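Local coordinates for protein N6 adenine specific DNA methylase (Encephalitozoon cuniculi, PDB 3Q87) that transfers methyl groups from S-adenosylmethionine as the catalytic subunit of the Mtq2-Trm112 complex, which methylates the translation termination factor eRF1, at residues 102-107 with 129-134; 86-91 with 125-130; 27-32 with 36-41. All coordinates share one frame; numbering follows the deposited sequence.

Contact 1: residues 102-107 with 129-134; sequences LGREVI and PKEVLA
Arg104 NH1 is gripped twice, by the carboxylate of Glu131 across the contact and by the backbone carbonyl of Asn127. Its salt bridge to Glu131 OE1 measures 2.9 Å between those atoms and is nearly straight, with an angle of 164° at the hydrogen. The acceptor lies close to the guanidinium plane, so NH1 is approached at the edge of that group. Seen from Glu131 the fit is less regular: OE1 is met on its anti side, 33° out of the carboxylate plane. The two flat groups stand almost perpendicular, 89° apart, and the bridge runs through NH1 and OE1 alone rather than as a side-by-side pair. Glu131 CB also lies 3.5 Å from Arg104 NH1, so the glutamate stem packs against the same nitrogen.

The arginine chain is bent at chi2 and chi3, and this curl brings its methylene part alongside Val132. There Arg104 CD comes within 3.8 Å of Val132 CG2 as the two side chains slide past each other in opposite directions. The other valine branch meets helix 105-113, with Val132 CG1 and Ile107 CG2 4.2 Å apart and the side chains crossing at about a right angle. Val132 also touches Ile159 of strand 155-162.

Arg104 NE makes a further salt bridge to Asp108, so the guanidinium is held at two corners by carboxylates. Two acids and a carbonyl probably stabilise its positive charge in this largely buried place and offset the nearby Arg135, while fixing its rotation between helices 105-113 and 129-138.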
loop_
_atom_site.group_PDB
_atom_site.type_symbol
_atom_site.label_atom_id
_atom_site.label_comp_id
_atom_site.label_asym_id
_atom_site.label_seq_id
_atom_site.Cartn_x
_atom_site.Cartn_y
_atom_site.Cartn_z
ATOM N N LEU B 102 -3.264 15.811 -20.960
ATOM C CA LEU B 102 -2.003 16.266 -20.383
ATOM C C LEU B 102 -1.216 15.134 -19.707
ATOM O O LEU B 102 -0.187 15.382 -19.076
ATOM C CB LEU B 102 -2.244 17.399 -19.377
ATOM C CG LEU B 102 -1.972 18.872 -19.732
ATOM C CD1 LEU B 102 -0.828 19.021 -20.728
ATOM C CD2 LEU B 102 -3.208 19.564 -20.242
ATOM N N GLY B 103 -1.698 13.901 -19.844
ATOM C CA GLY B 103 -1.149 12.766 -19.114
ATOM C C GLY B 103 -1.351 12.900 -17.612
ATOM O O GLY B 103 -0.674 12.225 -16.817
ATOM N N ARG B 104 -2.302 13.751 -17.227
ATOM C CA ARG B 104 -2.436 14.224 -15.845
ATOM C C ARG B 104 -3.647 13.705 -15.071
ATOM O O ARG B 104 -3.793 13.967 -13.872
ATOM C CB ARG B 104 -2.479 15.751 -15.829
ATOM C CG ARG B 104 -1.118 16.399 -15.889
ATOM C CD ARG B 104 -0.647 16.724 -14.498
ATOM N NE ARG B 104 -1.645 17.551 -13.830
ATOM C CZ ARG B 104 -1.763 18.865 -14.006
ATOM N NH1 ARG B 104 -0.935 19.511 -14.818
ATOM N NH2 ARG B 104 -2.707 19.534 -13.364
ATOM N N GLU B 105 -4.515 12.965 -15.738
ATOM C CA GLU B 105 -5.760 12.553 -15.104
ATOM C C GLU B 105 -5.586 11.684 -13.854
ATOM O O GLU B 105 -6.306 11.869 -12.872
ATOM C CB GLU B 105 -6.703 11.906 -16.125
ATOM C CG GLU B 105 -7.115 12.900 -17.223
ATOM C CD GLU B 105 -8.260 12.410 -18.096
ATOM O OE1 GLU B 105 -9.073 11.588 -17.620
ATOM O OE2 GLU B 105 -8.354 12.856 -19.263
ATOM N N VAL B 106 -4.647 10.740 -13.879
ATOM C CA VAL B 106 -4.440 9.898 -12.698
ATOM C C VAL B 106 -3.643 10.673 -11.655
ATOM O O VAL B 106 -3.953 10.638 -10.462
ATOM C CB VAL B 106 -3.759 8.543 -13.034
ATOM C CG1 VAL B 106 -3.688 7.655 -11.782
ATOM C CG2 VAL B 106 -4.526 7.820 -14.119
ATOM N N ILE B 107 -2.620 11.388 -12.113
ATOM C CA ILE B 107 -1.829 12.226 -11.226
ATOM C C ILE B 107 -2.726 13.161 -10.415
ATOM O O ILE B 107 -2.583 13.276 -9.195
ATOM C CB ILE B 107 -0.812 13.068 -12.024
ATOM C CG1 ILE B 107 0.311 12.176 -12.541
ATOM C CG2 ILE B 107 -0.259 14.226 -11.164
ATOM C CD1 ILE B 107 1.036 12.742 -13.765
ATOM N N PRO B 129 4.893 20.042 -14.721
ATOM C CA PRO B 129 5.342 19.755 -13.356
ATOM C C PRO B 129 4.976 20.866 -12.394
ATOM O O PRO B 129 4.695 20.607 -11.217
ATOM C CB PRO B 129 6.865 19.667 -13.498
ATOM C CG PRO B 129 7.095 19.321 -14.911
ATOM C CD PRO B 129 5.999 19.981 -15.688
ATOM N N LYS B 130 4.979 22.100 -12.891
ATOM C CA LYS B 130 4.679 23.253 -12.053
ATOM C C LYS B 130 3.228 23.261 -11.598
ATOM O O LYS B 130 2.939 23.619 -10.469
ATOM C CB LYS B 130 5.018 24.551 -12.785
ATOM C CG LYS B 130 6.505 24.764 -12.961
ATOM C CD LYS B 130 6.815 26.158 -13.479
ATOM C CE LYS B 130 8.316 26.353 -13.633
ATOM N NZ LYS B 130 8.669 27.788 -13.812
ATOM N N GLU B 131 2.313 22.872 -12.479
ATOM C CA GLU B 131 0.915 22.743 -12.087
ATOM C C GLU B 131 0.745 21.630 -11.047
ATOM O O GLU B 131 -0.114 21.711 -10.171
ATOM C CB GLU B 131 0.028 22.473 -13.303
ATOM C CG GLU B 131 -0.019 23.613 -14.301
ATOM C CD GLU B 131 -0.960 23.337 -15.467
ATOM O OE1 GLU B 131 -1.659 22.297 -15.449
ATOM O OE2 GLU B 131 -0.998 24.165 -16.403
ATOM N N VAL B 132 1.568 20.591 -11.145
ATOM C CA VAL B 132 1.529 19.515 -10.166
ATOM C C VAL B 132 2.014 20.029 -8.812
ATOM O O VAL B 132 1.374 19.808 -7.791
ATOM C CB VAL B 132 2.375 18.278 -10.603
ATOM C CG1 VAL B 132 2.260 17.151 -9.550
ATOM C CG2 VAL B 132 1.943 17.780 -11.986
ATOM N N LEU B 133 3.151 20.715 -8.805
ATOM C CA LEU B 133 3.650 21.321 -7.574
ATOM C C LEU B 133 2.594 22.209 -6.922
ATOM O O LEU B 133 2.351 22.130 -5.721
ATOM C CB LEU B 133 4.897 22.143 -7.858
ATOM C CG LEU B 133 6.119 21.339 -8.270
ATOM C CD1 LEU B 133 7.227 22.297 -8.670
ATOM C CD2 LEU B 133 6.543 20.435 -7.116
ATOM N N ALA B 134 1.973 23.058 -7.730
ATOM C CA ALA B 134 0.952 23.967 -7.237
ATOM C C ALA B 134 -0.206 23.215 -6.583
ATOM O O ALA B 134 -0.654 23.566 -5.480
ATOM C CB ALA B 134 0.445 24.855 -8.379
#

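Contact 2: residues 86-91 with 125-130; sequences PPYVPD and EANRPK. With SAM (S-adenosylmethionine), chain D.
Apolar packing between Pro90 and Ala126 closes one end of this contact: Pro90 CG and Ala126 CB are 4.0 Å apart, and both CB atoms point toward the opposite segment. One ring carbon meets one methyl group.

Polar proximity marks the other end. The side-chain amide of Asn127 reaches the backbone carbonyl of Tyr88 and the CB of the same residue, although the CA atoms of Tyr88 and Asn127 are 7.1 Å apart. The amide is probably turned over in the model, so no bond is assigned to its atoms. Tyr88 itself has CG between its backbone N and carbonyl carbon (chi1 59°), and this torsion swings the ring away from residues 125-130, so that CB rather than the aromatic group does the touching. The ring end is held elsewhere, by a hydrogen bond between its OH group and Asp9.

Ligand contacts are made by the two prolines that precede Tyr88. Pro87 CG sits 3.3 Å from C8 of the S-adenosylmethionine adenine, while Pro86 O lies 3.5 Å from CE, the methyl carbon to be transferred. With Asn85, these residues spell Asn-Pro-Pro-Tyr, the signature of the amino-methylating enzymes that include the PrmC family, where the motif receives the substrate amide. The closeness of Pro86 O to the methyl group is consistent with that role here.

The loop thus lies between the cofactor and the 3-10 turn 125-127. Strand 118-124 meets Pro86 through Leu121 and the Tyr88 ring through Leu122 and Ile124, and helix 105-113 places Ile107 against both Pro86 and Asn127.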
loop_
_atom_site.group_PDB
_atom_site.type_symbol
_atom_site.label_atom_id
_atom_site.label_comp_id
_atom_site.label_asym_id
_atom_site.label_seq_id
_atom_site.Cartn_x
_atom_site.Cartn_y
_atom_site.Cartn_z
ATOM N N PRO B 86 3.456 7.155 -11.722
ATOM C CA PRO B 86 2.067 7.057 -12.183
ATOM C C PRO B 86 1.949 6.843 -13.692
ATOM O O PRO B 86 2.942 7.028 -14.401
ATOM C CB PRO B 86 1.501 8.426 -11.811
ATOM C CG PRO B 86 2.669 9.357 -12.000
ATOM C CD PRO B 86 3.928 8.551 -11.697
ATOM N N PRO B 87 0.757 6.443 -14.175
ATOM C CA PRO B 87 0.494 6.444 -15.625
ATOM C C PRO B 87 0.520 7.892 -16.076
ATOM O O PRO B 87 -0.351 8.651 -15.678
ATOM C CB PRO B 87 -0.950 5.952 -15.746
ATOM C CG PRO B 87 -1.412 5.627 -14.367
ATOM C CD PRO B 87 -0.437 6.125 -13.371
ATOM N N TYR B 88 1.498 8.280 -16.877
ATOM C CA TYR B 88 1.713 9.686 -17.131
ATOM C C TYR B 88 1.659 10.051 -18.624
ATOM O O TYR B 88 1.930 11.189 -18.994
ATOM C CB TYR B 88 3.049 10.120 -16.511
ATOM C CG TYR B 88 4.269 9.370 -17.027
ATOM C CD1 TYR B 88 4.638 9.443 -18.366
ATOM C CD2 TYR B 88 5.074 8.620 -16.163
ATOM C CE1 TYR B 88 5.755 8.775 -18.843
ATOM C CE2 TYR B 88 6.197 7.944 -16.626
ATOM C CZ TYR B 88 6.529 8.024 -17.970
ATOM O OH TYR B 88 7.634 7.365 -18.447
ATOM N N VAL B 89 1.302 9.095 -19.471
ATOM C CA VAL B 89 1.379 9.297 -20.918
ATOM C C VAL B 89 0.155 10.038 -21.452
ATOM O O VAL B 89 -0.971 9.560 -21.316
ATOM C CB VAL B 89 1.537 7.969 -21.677
ATOM C CG1 VAL B 89 1.560 8.226 -23.197
ATOM C CG2 VAL B 89 2.796 7.234 -21.222
ATOM N N PRO B 90 0.380 11.213 -22.065
ATOM C CA PRO B 90 -0.702 12.094 -22.516
ATOM C C PRO B 90 -1.522 11.493 -23.639
ATOM O O PRO B 90 -0.983 10.747 -24.450
ATOM C CB PRO B 90 0.044 13.334 -23.041
ATOM C CG PRO B 90 1.425 13.238 -22.480
ATOM C CD PRO B 90 1.708 11.778 -22.364
ATOM N N ASP B 91 -2.816 11.806 -23.659
ATOM C CA ASP B 91 -3.691 11.518 -24.798
ATOM C C ASP B 91 -3.999 10.047 -25.040
ATOM O O ASP B 91 -4.451 9.663 -26.120
ATOM C CB ASP B 91 -3.148 12.176 -26.069
ATOM C CG ASP B 91 -3.153 13.679 -25.970
ATOM O OD1 ASP B 91 -4.063 14.214 -25.298
ATOM O OD2 ASP B 91 -2.248 14.325 -26.540
ATOM N N GLU B 125 7.887 16.202 -18.247
ATOM C CA GLU B 125 7.720 17.597 -18.637
ATOM C C GLU B 125 6.329 17.859 -19.208
ATOM O O GLU B 125 5.718 18.900 -18.943
ATOM C CB GLU B 125 8.797 17.994 -19.649
ATOM C CG GLU B 125 8.991 19.490 -19.816
ATOM C CD GLU B 125 10.285 19.811 -20.549
ATOM O OE1 GLU B 125 11.357 19.833 -19.899
ATOM O OE2 GLU B 125 10.234 20.034 -21.777
ATOM N N ALA B 126 5.817 16.907 -19.979
ATOM C CA ALA B 126 4.517 17.086 -20.616
ATOM C C ALA B 126 3.353 17.206 -19.622
ATOM O O ALA B 126 2.303 17.769 -19.951
ATOM C CB ALA B 126 4.261 15.982 -21.622
ATOM N N ASN B 127 3.535 16.693 -18.409
ATOM C CA ASN B 127 2.484 16.778 -17.398
ATOM C C ASN B 127 2.327 18.176 -16.807
ATOM O O ASN B 127 1.369 18.440 -16.081
ATOM C CB ASN B 127 2.735 15.776 -16.267
ATOM C CG ASN B 127 2.820 14.351 -16.765
ATOM O OD1 ASN B 127 2.142 13.978 -17.715
ATOM N ND2 ASN B 127 3.647 13.548 -16.122
ATOM N N ARG B 128 3.276 19.056 -17.117
ATOM C CA ARG B 128 3.342 20.407 -16.557
ATOM C C ARG B 128 3.634 20.355 -15.069
ATOM O O ARG B 128 2.752 20.590 -14.250
ATOM C CB ARG B 128 2.066 21.194 -16.853
ATOM C CG ARG B 128 1.935 21.584 -18.323
ATOM C CD ARG B 128 0.578 22.230 -18.629
ATOM N NE ARG B 128 0.490 22.729 -20.002
ATOM C CZ ARG B 128 -0.635 23.159 -20.573
ATOM N NH1 ARG B 128 -1.778 23.150 -19.890
ATOM N NH2 ARG B 128 -0.620 23.598 -21.828
ATOM N N PRO B 129 4.893 20.042 -14.721
ATOM C CA PRO B 129 5.342 19.755 -13.356
ATOM C C PRO B 129 4.976 20.866 -12.394
ATOM O O PRO B 129 4.695 20.607 -11.217
ATOM C CB PRO B 129 6.865 19.667 -13.498
ATOM C CG PRO B 129 7.095 19.321 -14.911
ATOM C CD PRO B 129 5.999 19.981 -15.688
ATOM N N LYS B 130 4.979 22.100 -12.891
ATOM C CA LYS B 130 4.679 23.253 -12.053
ATOM C C LYS B 130 3.228 23.261 -11.598
ATOM O O LYS B 130 2.939 23.619 -10.469
ATOM C CB LYS B 130 5.018 24.551 -12.785
ATOM C CG LYS B 130 6.505 24.764 -12.961
ATOM C CD LYS B 130 6.815 26.158 -13.479
ATOM C CE LYS B 130 8.316 26.353 -13.633
ATOM N NZ LYS B 130 8.669 27.788 -13.812
HETATM N N SAM D . 6.330 1.144 -10.247
HETATM C CA SAM D . 6.572 0.662 -11.613
HETATM C C SAM D . 7.894 1.252 -12.126
HETATM O O SAM D . 8.535 0.720 -13.033
HETATM O OXT SAM D . 8.359 2.281 -11.641
HETATM C CB SAM D . 5.392 0.885 -12.599
HETATM C CG SAM D . 4.994 2.302 -13.084
HETATM S SD SAM D . 3.745 2.434 -14.439
HETATM C CE SAM D . 4.250 3.938 -15.300
HETATM C "C5'" SAM D . 2.258 3.022 -13.590
HETATM C "C4'" SAM D . 1.644 1.870 -12.810
HETATM O "O4'" SAM D . 0.450 2.305 -12.182
HETATM C "C3'" SAM D . 1.282 0.684 -13.691
HETATM O "O3'" SAM D . 1.773 -0.488 -13.079
HETATM C "C2'" SAM D . -0.233 0.664 -13.702
HETATM O "O2'" SAM D . -0.791 -0.628 -13.770
HETATM C "C1'" SAM D . -0.542 1.315 -12.373
HETATM N N9 SAM D . -1.823 2.005 -12.344
HETATM C C8 SAM D . -2.503 2.625 -13.367
HETATM N N7 SAM D . -3.642 3.137 -12.848
HETATM C C5 SAM D . -3.673 2.851 -11.512
HETATM C C6 SAM D . -4.571 3.130 -10.497
HETATM N N6 SAM D . -5.677 3.818 -10.766
HETATM N N1 SAM D . -4.315 2.696 -9.207
HETATM C C2 SAM D . -3.166 1.985 -8.907
HETATM N N3 SAM D . -2.271 1.713 -9.924
HETATM C C4 SAM D . -2.530 2.136 -11.189
#

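Contact 3: residues 27-32 with 36-41; sequences VLDLGT and VITEQL. With SAM (S-adenosylmethionine), chain D.
The first beta-alpha-beta unit of the Rossmann-like methyltransferase fold begins here, with strand 26-30 leading through the cofactor-binding loop into helix 36-41. The helix runs back along the strand: the axes of segments 27-30 and 36-41 make an angle of 163° and approach to 9.1 Å.

Asp29, near the end of the strand, is the polar centre. Its CG is anti to the backbone N (chi1 176°), which extends the carboxylate toward the start of the helix. Thr38 OG1 donates a short hydrogen bond of 2.6 Å to Asp29 OD2, which accepts through its anti lone pair. The same oxygen accepts from Thr32 OG1 at 2.9 Å, a donor that stands above the carboxylate plane, 58° out of it. A water supplies another bond to Asp29 OD2. Thr38 OG1 is also hydrogen-bonded to Ser49 on the adjacent strand 46-51.

That water ties the turn together. It donates to Thr32 O at 2.8 Å and accepts from Ile37 N at 3.0 Å, and it has a weak bond with the amino nitrogen of S-adenosylmethionine. The amino group has a firmer partner in the loop: SAM N donates to Gly31 O over 2.7 Å. Beside it, Ile37 CD1 rests near the cofactor's carboxylate atom OXT.

Farther from the ligand the contact turns apolar, with Val27 CG1 packed 3.8 Å from Leu41 CD1 and the side chains crossing at about a right angle.

With two hydroxyls and a water converging on one buried oxygen, Asp29 is probably stabilised as the anion. As a second-shell residue it positions Thr32 and the water, and its charge probably favours the positively charged amino end of the methionine moiety.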
loop_
_atom_site.group_PDB
_atom_site.type_symbol
_atom_site.label_atom_id
_atom_site.label_comp_id
_atom_site.label_asym_id
_atom_site.label_seq_id
_atom_site.Cartn_x
_atom_site.Cartn_y
_atom_site.Cartn_z
ATOM N N VAL B 27 5.655 2.084 4.024
ATOM C CA VAL B 27 5.675 2.746 2.724
ATOM C C VAL B 27 4.700 2.074 1.786
ATOM O O VAL B 27 4.639 0.840 1.693
ATOM C CB VAL B 27 7.074 2.687 2.063
ATOM C CG1 VAL B 27 7.073 3.417 0.709
ATOM C CG2 VAL B 27 8.118 3.273 2.986
ATOM N N LEU B 28 3.924 2.892 1.098
ATOM C CA LEU B 28 3.010 2.378 0.098
ATOM C C LEU B 28 3.663 2.569 -1.259
ATOM O O LEU B 28 3.890 3.711 -1.670
ATOM C CB LEU B 28 1.690 3.145 0.144
ATOM C CG LEU B 28 0.581 2.616 -0.772
ATOM C CD1 LEU B 28 -0.041 1.344 -0.203
ATOM C CD2 LEU B 28 -0.495 3.679 -0.979
ATOM N N ASP B 29 3.990 1.461 -1.925
ATOM C CA ASP B 29 4.485 1.502 -3.304
ATOM C C ASP B 29 3.261 1.430 -4.214
ATOM O O ASP B 29 2.748 0.352 -4.509
ATOM C CB ASP B 29 5.423 0.317 -3.582
ATOM C CG ASP B 29 5.889 0.248 -5.042
ATOM O OD1 ASP B 29 5.679 1.229 -5.804
ATOM O OD2 ASP B 29 6.476 -0.794 -5.430
ATOM N N LEU B 30 2.782 2.593 -4.631
ATOM C CA LEU B 30 1.563 2.703 -5.415
ATOM C C LEU B 30 1.884 2.506 -6.897
ATOM O O LEU B 30 2.800 3.138 -7.407
ATOM C CB LEU B 30 0.975 4.096 -5.182
ATOM C CG LEU B 30 -0.386 4.460 -5.761
ATOM C CD1 LEU B 30 -1.439 3.534 -5.221
ATOM C CD2 LEU B 30 -0.727 5.911 -5.407
ATOM N N GLY B 31 1.128 1.659 -7.593
ATOM C CA GLY B 31 1.462 1.312 -8.967
ATOM C C GLY B 31 2.761 0.505 -8.981
ATOM O O GLY B 31 3.703 0.797 -9.715
ATOM N N THR B 32 2.795 -0.534 -8.159
ATOM C CA THR B 32 4.001 -1.307 -7.947
ATOM C C THR B 32 4.400 -2.078 -9.184
ATOM O O THR B 32 5.568 -2.417 -9.345
ATOM C CB THR B 32 3.827 -2.315 -6.781
ATOM O OG1 THR B 32 5.037 -3.046 -6.595
ATOM C CG2 THR B 32 2.695 -3.279 -7.065
ATOM N N VAL B 36 9.757 -3.833 -8.743
ATOM C CA VAL B 36 11.164 -3.438 -8.741
ATOM C C VAL B 36 11.457 -2.414 -7.634
ATOM O O VAL B 36 12.465 -2.506 -6.948
ATOM C CB VAL B 36 11.639 -2.937 -10.146
ATOM C CG1 VAL B 36 11.087 -1.528 -10.462
ATOM C CG2 VAL B 36 13.142 -2.991 -10.257
ATOM N N ILE B 37 10.565 -1.453 -7.433
ATOM C CA ILE B 37 10.786 -0.472 -6.372
ATOM C C ILE B 37 10.528 -1.055 -4.965
ATOM O O ILE B 37 11.275 -0.776 -4.010
ATOM C CB ILE B 37 9.961 0.803 -6.613
ATOM C CG1 ILE B 37 10.377 1.449 -7.937
ATOM C CG2 ILE B 37 10.163 1.784 -5.475
ATOM C CD1 ILE B 37 9.566 2.711 -8.280
ATOM N N THR B 38 9.497 -1.890 -4.854
ATOM C CA THR B 38 9.227 -2.630 -3.621
ATOM C C THR B 38 10.460 -3.418 -3.163
ATOM O O THR B 38 10.814 -3.419 -1.985
ATOM C CB THR B 38 8.029 -3.614 -3.785
ATOM O OG1 THR B 38 6.806 -2.877 -3.853
ATOM C CG2 THR B 38 7.956 -4.598 -2.597
ATOM N N GLU B 39 11.106 -4.083 -4.110
ATOM C CA GLU B 39 12.312 -4.857 -3.824
ATOM C C GLU B 39 13.393 -4.023 -3.119
ATOM O O GLU B 39 14.051 -4.494 -2.187
ATOM C CB GLU B 39 12.871 -5.452 -5.117
ATOM C CG GLU B 39 13.826 -6.630 -4.897
ATOM C CD GLU B 39 14.246 -7.286 -6.208
ATOM O OE1 GLU B 39 14.179 -8.527 -6.303
ATOM O OE2 GLU B 39 14.637 -6.558 -7.147
ATOM N N GLN B 40 13.576 -2.788 -3.567
ATOM C CA GLN B 40 14.563 -1.903 -2.957
ATOM C C GLN B 40 14.071 -1.360 -1.604
ATOM O O GLN B 40 14.826 -1.308 -0.623
ATOM C CB GLN B 40 14.898 -0.762 -3.919
ATOM C CG GLN B 40 15.503 0.451 -3.249
ATOM C CD GLN B 40 15.356 1.711 -4.084
ATOM O OE1 GLN B 40 16.287 2.504 -4.202
ATOM N NE2 GLN B 40 14.180 1.892 -4.677
ATOM N N LEU B 41 12.800 -0.972 -1.563
ATOM C CA LEU B 41 12.173 -0.408 -0.366
ATOM C C LEU B 41 12.084 -1.377 0.808
ATOM O O LEU B 41 12.185 -0.973 1.956
ATOM C CB LEU B 41 10.758 0.077 -0.692
ATOM C CG LEU B 41 10.658 1.324 -1.564
ATOM C CD1 LEU B 41 9.219 1.631 -1.905
ATOM C CD2 LEU B 41 11.299 2.495 -0.855
HETATM N N SAM D . 6.330 1.144 -10.247
HETATM C CA SAM D . 6.572 0.662 -11.613
HETATM C C SAM D . 7.894 1.252 -12.126
HETATM O O SAM D . 8.535 0.720 -13.033
HETATM O OXT SAM D . 8.359 2.281 -11.641
HETATM C CB SAM D . 5.392 0.885 -12.599
HETATM C CG SAM D . 4.994 2.302 -13.084
HETATM S SD SAM D . 3.745 2.434 -14.439
HETATM C CE SAM D . 4.250 3.938 -15.300
HETATM C "C5'" SAM D . 2.258 3.022 -13.590
HETATM C "C4'" SAM D . 1.644 1.870 -12.810
HETATM O "O4'" SAM D . 0.450 2.305 -12.182
HETATM C "C3'" SAM D . 1.282 0.684 -13.691
HETATM O "O3'" SAM D . 1.773 -0.488 -13.079
HETATM C "C2'" SAM D . -0.233 0.664 -13.702
HETATM O "O2'" SAM D . -0.791 -0.628 -13.770
HETATM C "C1'" SAM D . -0.542 1.315 -12.373
HETATM N N9 SAM D . -1.823 2.005 -12.344
HETATM C C8 SAM D . -2.503 2.625 -13.367
HETATM N N7 SAM D . -3.642 3.137 -12.848
HETATM C C5 SAM D . -3.673 2.851 -11.512
HETATM C C6 SAM D . -4.571 3.130 -10.497
HETATM N N6 SAM D . -5.677 3.818 -10.766
HETATM N N1 SAM D . -4.315 2.696 -9.207
HETATM C C2 SAM D . -3.166 1.985 -8.907
HETATM N N3 SAM D . -2.271 1.713 -9.924
HETATM C C4 SAM D . -2.530 2.136 -11.189
HETATM O O HOH W 1 7.638 -1.156 -8.042
#

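How the contacts relate
From the N terminus, contact 3 comes first and closes a very short loop, with three residues between its segments, at the start of the Rossmann-like core. The chain then passes through strands 46-51, 65-67 and 81-84 before contact 2 opens at 86-91. Contact 1 opens next, at 102-107, inside that longer loop, but it closes later: 125-130 and 129-134 overlap at Pro129 and Lys130, so the two loops cross. Together contacts 1 and 2 join the region after strand 81-84 to the turn and helix after strand 118-124. Contact 3 lies across the chain's centre, about 21 Å from each by centres, yet S-adenosylmethionine touches both contact 2 and contact 3.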